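Local coordinates for cell wall surface anchor family protein (Streptococcus agalactiae serogroup V, PDB 3PF2) that forms, as the major pilin, the shaft of the type 1 pilus on the cell surface of group B Streptococcus, this chain being its C-terminal part, at residues 47-57 / 88-96. Residues are numbered along the deposited sequence; the frame is centred on the assembly and turned at random. Where two conformers were deposited one is given.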
ATOM      1  N   PHE A  47     -23.028 -12.339  -8.369  1.00 15.36           N
ATOM      2  CA  PHE A  47     -22.386 -11.052  -8.116  1.00 15.91           C
ATOM      3  C   PHE A  47     -21.134 -11.404  -7.326  1.00 16.00           C
ATOM      4  O   PHE A  47     -21.151 -11.480  -6.097  1.00 16.89           O
ATOM      5  CB  PHE A  47     -23.326 -10.127  -7.337  1.00 16.28           C
ATOM      6  CG  PHE A  47     -22.927  -8.675  -7.377  1.00 16.24           C
ATOM      7  CD1 PHE A  47     -23.576  -7.788  -8.229  1.00 16.90           C
ATOM      8  CD2 PHE A  47     -21.923  -8.194  -6.540  1.00 17.77           C
ATOM      9  CE1 PHE A  47     -23.222  -6.442  -8.273  1.00 18.95           C
ATOM     10  CE2 PHE A  47     -21.559  -6.851  -6.572  1.00 17.99           C
ATOM     11  CZ  PHE A  47     -22.213  -5.973  -7.439  1.00 19.55           C
ATOM     12  N   GLU A  48     -20.056 -11.647  -8.057  1.00 16.00           N
ATOM     13  CA  GLU A  48     -18.824 -12.173  -7.487  0.50 16.11           C
ATOM     14  C   GLU A  48     -17.657 -11.274  -7.851  1.00 16.11           C
ATOM     15  O   GLU A  48     -17.446 -10.961  -9.032  1.00 15.85           O
ATOM     16  CB  GLU A  48     -18.547 -13.584  -8.013  0.50 16.48           C
ATOM     17  CG  GLU A  48     -19.510 -14.658  -7.529  0.50 17.78           C
ATOM     18  CD  GLU A  48     -19.250 -16.014  -8.158  0.50 19.88           C
ATOM     19  OE1 GLU A  48     -18.275 -16.141  -8.931  0.50 21.42           O
ATOM     20  OE2 GLU A  48     -20.020 -16.963  -7.879  0.50 19.60           O
ATOM     21  N   ILE A  49     -16.897 -10.879  -6.834  1.00 15.47           N
ATOM     22  CA  ILE A  49     -15.746 -10.004  -7.030  1.00 15.53           C
ATOM     23  C   ILE A  49     -14.461 -10.783  -6.814  1.00 15.00           C
ATOM     24  O   ILE A  49     -14.332 -11.500  -5.831  1.00 15.03           O
ATOM     25  CB  ILE A  49     -15.856  -8.767  -6.117  1.00 15.58           C
ATOM     26  CG1 ILE A  49     -16.892  -7.799  -6.713  1.00 16.68           C
ATOM     27  CG2 ILE A  49     -14.477  -8.079  -5.944  1.00 15.96           C
ATOM     28  CD1 ILE A  49     -17.277  -6.634  -5.848  1.00 17.30           C
ATOM     29  N   THR A  50     -13.523 -10.657  -7.749  1.00 14.52           N
ATOM     30  CA  THR A  50     -12.218 -11.315  -7.633  1.00 14.45           C
ATOM     31  C   THR A  50     -11.098 -10.271  -7.751  1.00 14.72           C
ATOM     32  O   THR A  50     -11.067  -9.494  -8.703  1.00 15.45           O
ATOM     33  CB  THR A  50     -12.025 -12.378  -8.724  1.00 14.97           C
ATOM     34  OG1 THR A  50     -13.061 -13.370  -8.604  1.00 14.58           O
ATOM     35  CG2 THR A  50     -10.664 -13.042  -8.597  1.00 14.35           C
ATOM     36  N   ASP A  51     -10.192 -10.272  -6.780  1.00 14.54           N
ATOM     37  CA  ASP A  51      -9.082  -9.321  -6.737  1.00 14.25           C
ATOM     38  C   ASP A  51      -7.788 -10.097  -6.542  1.00 14.46           C
ATOM     39  O   ASP A  51      -7.547 -10.664  -5.462  1.00 13.99           O
ATOM     40  CB  ASP A  51      -9.320  -8.332  -5.589  1.00 13.96           C
ATOM     41  CG  ASP A  51      -8.332  -7.175  -5.577  1.00 12.18           C
ATOM     42  OD1 ASP A  51      -7.168  -7.365  -5.978  1.00 11.38           O
ATOM     43  OD2 ASP A  51      -8.748  -6.084  -5.129  1.00 11.58           O
ATOM     44  N   LYS A  52      -6.967 -10.148  -7.596  1.00 14.44           N
ATOM     45  CA  LYS A  52      -5.664 -10.788  -7.528  1.00 15.39           C
ATOM     46  C   LYS A  52      -4.656  -9.730  -7.077  1.00 14.76           C
ATOM     47  O   LYS A  52      -4.324  -8.815  -7.833  1.00 15.01           O
ATOM     48  CB  LYS A  52      -5.271 -11.402  -8.878  1.00 16.44           C
ATOM     49  CG  LYS A  52      -3.931 -12.143  -8.834  1.00 20.42           C
ATOM     50  CD  LYS A  52      -3.643 -12.904 -10.123  1.00 25.77           C
ATOM     51  CE  LYS A  52      -2.148 -13.169 -10.295  1.00 28.41           C
ATOM     52  NZ  LYS A  52      -1.484 -13.744  -9.092  1.00 30.18           N
ATOM     53  N   PHE A  53      -4.218  -9.819  -5.825  1.00 14.73           N
ATOM     54  CA  PHE A  53      -3.282  -8.814  -5.307  1.00 14.90           C
ATOM     55  C   PHE A  53      -1.865  -9.020  -5.827  1.00 15.10           C
ATOM     56  O   PHE A  53      -1.381 -10.151  -5.891  1.00 15.70           O
ATOM     57  CB  PHE A  53      -3.332  -8.761  -3.773  1.00 14.69           C
ATOM     58  CG  PHE A  53      -4.577  -8.137  -3.249  1.00 14.15           C
ATOM     59  CD1 PHE A  53      -4.710  -6.742  -3.210  1.00 13.96           C
ATOM     60  CD2 PHE A  53      -5.654  -8.931  -2.834  1.00 13.39           C
ATOM     61  CE1 PHE A  53      -5.890  -6.147  -2.735  1.00 14.28           C
ATOM     62  CE2 PHE A  53      -6.823  -8.344  -2.359  1.00 13.91           C
ATOM     63  CZ  PHE A  53      -6.947  -6.953  -2.308  1.00 14.51           C
ATOM     64  N   ALA A  54      -1.219  -7.922  -6.232  1.00 14.74           N
ATOM     65  CA  ALA A  54       0.183  -7.934  -6.667  1.00 16.24           C
ATOM     66  C   ALA A  54       1.078  -8.587  -5.616  1.00 16.34           C
ATOM     67  O   ALA A  54       0.767  -8.550  -4.424  1.00 16.50           O
ATOM     68  CB  ALA A  54       0.663  -6.507  -6.941  1.00 16.28           C
ATOM     69  N   ASP A  55       2.178  -9.191  -6.072  1.00 16.69           N
ATOM     70  CA  ASP A  55       3.154  -9.830  -5.188  1.00 17.99           C
ATOM     71  C   ASP A  55       3.539  -8.953  -3.999  1.00 17.41           C
ATOM     72  O   ASP A  55       3.709  -9.449  -2.885  1.00 17.63           O
ATOM     73  CB  ASP A  55       4.430 -10.168  -5.974  1.00 19.19           C
ATOM     74  CG  ASP A  55       4.211 -11.255  -7.017  1.00 21.44           C
ATOM     75  OD1 ASP A  55       3.107 -11.834  -7.058  1.00 25.08           O
ATOM     76  OD2 ASP A  55       5.144 -11.519  -7.808  1.00 26.06           O
ATOM     77  N   GLY A  56       3.701  -7.660  -4.270  1.00 16.70           N
ATOM     78  CA  GLY A  56       4.195  -6.695  -3.289  1.00 15.59           C
ATOM     79  C   GLY A  56       3.143  -6.202  -2.313  1.00 15.22           C
ATOM     80  O   GLY A  56       3.410  -5.303  -1.512  1.00 15.11           O
ATOM     81  N   LEU A  57       1.945  -6.777  -2.379  1.00 14.94           N
ATOM     82  CA  LEU A  57       0.883  -6.455  -1.425  1.00 14.05           C
ATOM     83  C   LEU A  57       0.544  -7.663  -0.563  1.00 14.61           C
ATOM     84  O   LEU A  57       0.471  -8.778  -1.066  1.00 14.92           O
ATOM     85  CB  LEU A  57      -0.369  -5.981  -2.162  1.00 14.63           C
ATOM     86  CG  LEU A  57      -0.232  -4.736  -3.049  1.00 14.13           C
ATOM     87  CD1 LEU A  57      -1.512  -4.486  -3.800  1.00 14.32           C
ATOM     88  CD2 LEU A  57       0.134  -3.493  -2.231  1.00 14.36           C
ATOM     89  N   GLN A  88      -2.743 -17.943  -5.537  1.00 19.87           N
ATOM     90  CA  GLN A  88      -1.939 -16.850  -6.094  1.00 19.68           C
ATOM     91  C   GLN A  88      -2.383 -15.482  -5.573  1.00 18.94           C
ATOM     92  O   GLN A  88      -2.591 -14.553  -6.359  1.00 18.18           O
ATOM     93  CB  GLN A  88      -1.969 -16.862  -7.630  1.00 19.84           C
ATOM     94  CG  GLN A  88      -1.290 -18.062  -8.281  1.00 22.27           C
ATOM     95  CD  GLN A  88      -2.082 -19.348  -8.120  1.00 26.54           C
ATOM     96  OE1 GLN A  88      -3.277 -19.412  -8.443  1.00 28.02           O
ATOM     97  NE2 GLN A  88      -1.420 -20.384  -7.623  1.00 28.44           N
ATOM     98  N   ASN A  89      -2.542 -15.376  -4.253  1.00 17.98           N
ATOM     99  CA  ASN A  89      -2.815 -14.088  -3.592  1.00 17.91           C
ATOM    100  C   ASN A  89      -4.150 -13.461  -4.012  1.00 17.87           C
ATOM    101  O   ASN A  89      -4.269 -12.238  -4.137  1.00 16.93           O
ATOM    102  CB  ASN A  89      -1.646 -13.105  -3.832  1.00 18.15           C
ATOM    103  CG  ASN A  89      -1.418 -12.168  -2.669  1.00 18.32           C
ATOM    104  OD1 ASN A  89      -1.706 -12.511  -1.523  1.00 19.93           O
ATOM    105  ND2 ASN A  89      -0.869 -10.985  -2.949  1.00 18.20           N
ATOM    106  N   THR A  90      -5.160 -14.304  -4.211  1.00 17.56           N
ATOM    107  CA  THR A  90      -6.427 -13.872  -4.790  1.00 17.71           C
ATOM    108  C   THR A  90      -7.560 -13.868  -3.779  1.00 18.06           C
ATOM    109  O   THR A  90      -7.854 -14.892  -3.146  1.00 18.83           O
ATOM    110  CB  THR A  90      -6.804 -14.755  -6.020  1.00 17.53           C
ATOM    111  OG1 THR A  90      -5.810 -14.603  -7.038  1.00 17.82           O
ATOM    112  CG2 THR A  90      -8.149 -14.371  -6.597  1.00 16.75           C
ATOM    113  N   LEU A  91      -8.187 -12.701  -3.637  1.00 17.76           N
ATOM    114  CA  LEU A  91      -9.396 -12.526  -2.847  1.00 17.86           C
ATOM    115  C   LEU A  91     -10.639 -12.723  -3.719  1.00 18.06           C
ATOM    116  O   LEU A  91     -10.726 -12.184  -4.827  1.00 16.95           O
ATOM    117  CB  LEU A  91      -9.410 -11.125  -2.235  1.00 17.67           C
ATOM    118  CG  LEU A  91     -10.665 -10.631  -1.501  1.00 17.93           C
ATOM    119  CD1 LEU A  91     -10.943 -11.477  -0.236  1.00 16.39           C
ATOM    120  CD2 LEU A  91     -10.523  -9.148  -1.137  1.00 17.74           C
ATOM    121  N   LYS A  92     -11.599 -13.497  -3.221  1.00 18.34           N
ATOM    122  CA  LYS A  92     -12.893 -13.588  -3.886  1.00 19.32           C
ATOM    123  C   LYS A  92     -13.987 -13.303  -2.884  1.00 19.47           C
ATOM    124  O   LYS A  92     -13.987 -13.884  -1.798  1.00 20.51           O
ATOM    125  CB  LYS A  92     -13.085 -14.971  -4.495  1.00 19.66           C
ATOM    126  CG  LYS A  92     -14.312 -15.078  -5.393  1.00 22.80           C
ATOM    127  CD  LYS A  92     -14.623 -16.540  -5.689  1.00 26.24           C
ATOM    128  CE  LYS A  92     -13.641 -17.160  -6.661  1.00 29.74           C
ATOM    129  NZ  LYS A  92     -13.909 -18.635  -6.740  1.00 32.53           N
ATOM    130  N   ILE A  93     -14.890 -12.385  -3.227  1.00 19.24           N
ATOM    131  CA  ILE A  93     -16.042 -12.054  -2.392  1.00 19.09           C
ATOM    132  C   ILE A  93     -17.316 -12.381  -3.165  1.00 19.37           C
ATOM    133  O   ILE A  93     -17.589 -11.805  -4.216  1.00 18.65           O
ATOM    134  CB  ILE A  93     -16.045 -10.578  -1.934  1.00 19.63           C
ATOM    135  CG1 ILE A  93     -14.788 -10.283  -1.102  1.00 19.82           C
ATOM    136  CG2 ILE A  93     -17.338 -10.239  -1.160  1.00 19.92           C
ATOM    137  CD1 ILE A  93     -14.565  -8.824  -0.862  1.00 21.65           C
ATOM    138  N   THR A  94     -18.088 -13.318  -2.627  1.00 18.80           N
ATOM    139  CA  THR A  94     -19.267 -13.830  -3.313  1.00 19.72           C
ATOM    140  C   THR A  94     -20.520 -13.376  -2.587  1.00 20.12           C
ATOM    141  O   THR A  94     -20.738 -13.720  -1.420  1.00 19.56           O
ATOM    142  CB  THR A  94     -19.226 -15.377  -3.391  1.00 19.06           C
ATOM    143  OG1 THR A  94     -17.992 -15.795  -3.978  1.00 20.63           O
ATOM    144  CG2 THR A  94     -20.401 -15.923  -4.202  1.00 19.26           C
ATOM    145  N   PHE A  95     -21.323 -12.573  -3.273  1.00 20.40           N
ATOM    146  CA  PHE A  95     -22.593 -12.133  -2.735  1.00 21.58           C
ATOM    147  C   PHE A  95     -23.611 -13.221  -3.023  1.00 22.69           C
ATOM    148  O   PHE A  95     -23.636 -13.778  -4.123  1.00 22.95           O
ATOM    149  CB  PHE A  95     -22.968 -10.745  -3.273  1.00 21.28           C
ATOM    150  CG  PHE A  95     -22.065  -9.652  -2.752  1.00 21.52           C
ATOM    151  CD1 PHE A  95     -20.795  -9.453  -3.308  1.00 20.92           C
ATOM    152  CD2 PHE A  95     -22.468  -8.846  -1.686  1.00 21.10           C
ATOM    153  CE1 PHE A  95     -19.935  -8.460  -2.812  1.00 19.88           C
ATOM    154  CE2 PHE A  95     -21.613  -7.843  -1.178  1.00 21.99           C
ATOM    155  CZ  PHE A  95     -20.343  -7.657  -1.746  1.00 21.06           C
ATOM    156  N   LYS A  96     -24.393 -13.574  -2.004  1.00 23.64           N
ATOM    157  CA  LYS A  96     -25.226 -14.779  -2.056  1.00 24.83           C
ATOM    158  C   LYS A  96     -26.435 -14.557  -2.950  1.00 24.88           C
ATOM    159  O   LYS A  96     -27.252 -13.690  -2.664  1.00 24.74           O
ATOM    160  CB  LYS A  96     -25.701 -15.158  -0.649  1.00 24.73           C
ATOM    161  CG  LYS A  96     -24.603 -15.519   0.329  1.00 26.38           C
ATOM    162  CD  LYS A  96     -25.174 -16.295   1.513  1.00 28.56           C
ATOM    163  CE  LYS A  96     -24.057 -16.807   2.406  1.00 30.47           C
ATOM    164  NZ  LYS A  96     -24.498 -17.941   3.264  1.00 31.21           N
TER
HETATM  165  O   HOH W   1     -22.681 -14.457  -6.369  1.00 25.09           O
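Phe47 and Phe95 meet on the inward face of two antiparallel strands, the edge of the Phe47 ring turned toward the face of Phe95 in an offset edge-to-face pair with planes at 86°. CD2 of Phe47 comes within 3.6 Å of CD1 of Phe95, the two side chains lying side by side. Ile49 continues this apolar row, and farther along Phe53 brings CE2 to 3.8 Å from CB of Leu91. The carboxylate of Asp51 shares this face, with OD1 over the centre of the Phe53 ring and OD2 hydrogen-bonded to Lys11, a residue of a calcium site.

Between the faces runs regular antiparallel pairing: Ile49 and Ile93 exchange both backbone bonds, as do Asp51 and Leu91, while CA-H...O contacts from Glu48, Thr50, Thr90 and Lys92 fill the intervening positions. On the outward face, Thr50 and Thr90 press their CG2 methyls together at a tight 3.5 Å.

The polar edge lies where the pairing ends. Asn89, in a left-handed backbone conformation, receives Phe53 N on its O, and its ND2 bonds to two carbonyls, one just before the type I turn 54-57 and one at its end: Phe53 O at 3.1 Å, approached from above the carbonyl plane, and Leu57 O at 3.2 Å, in the amide plane. This grip ties the turn to the start of strand 90-95. Lys52, extended until it bends at chi4 (49°), places NZ 3.1 Å from the backbone O of Gln88, a hydrogen bond tilted from the carbonyl plane.

Within this Ig-like domain, strand 46-52 is flanked by strands 90-95 and 155-159, and strand 78-81 borders 90-95. The inward side chains pack against strands 29-35 and 132-140 of the opposing sheet, where Ile134 touches both Ile49 and Ile93.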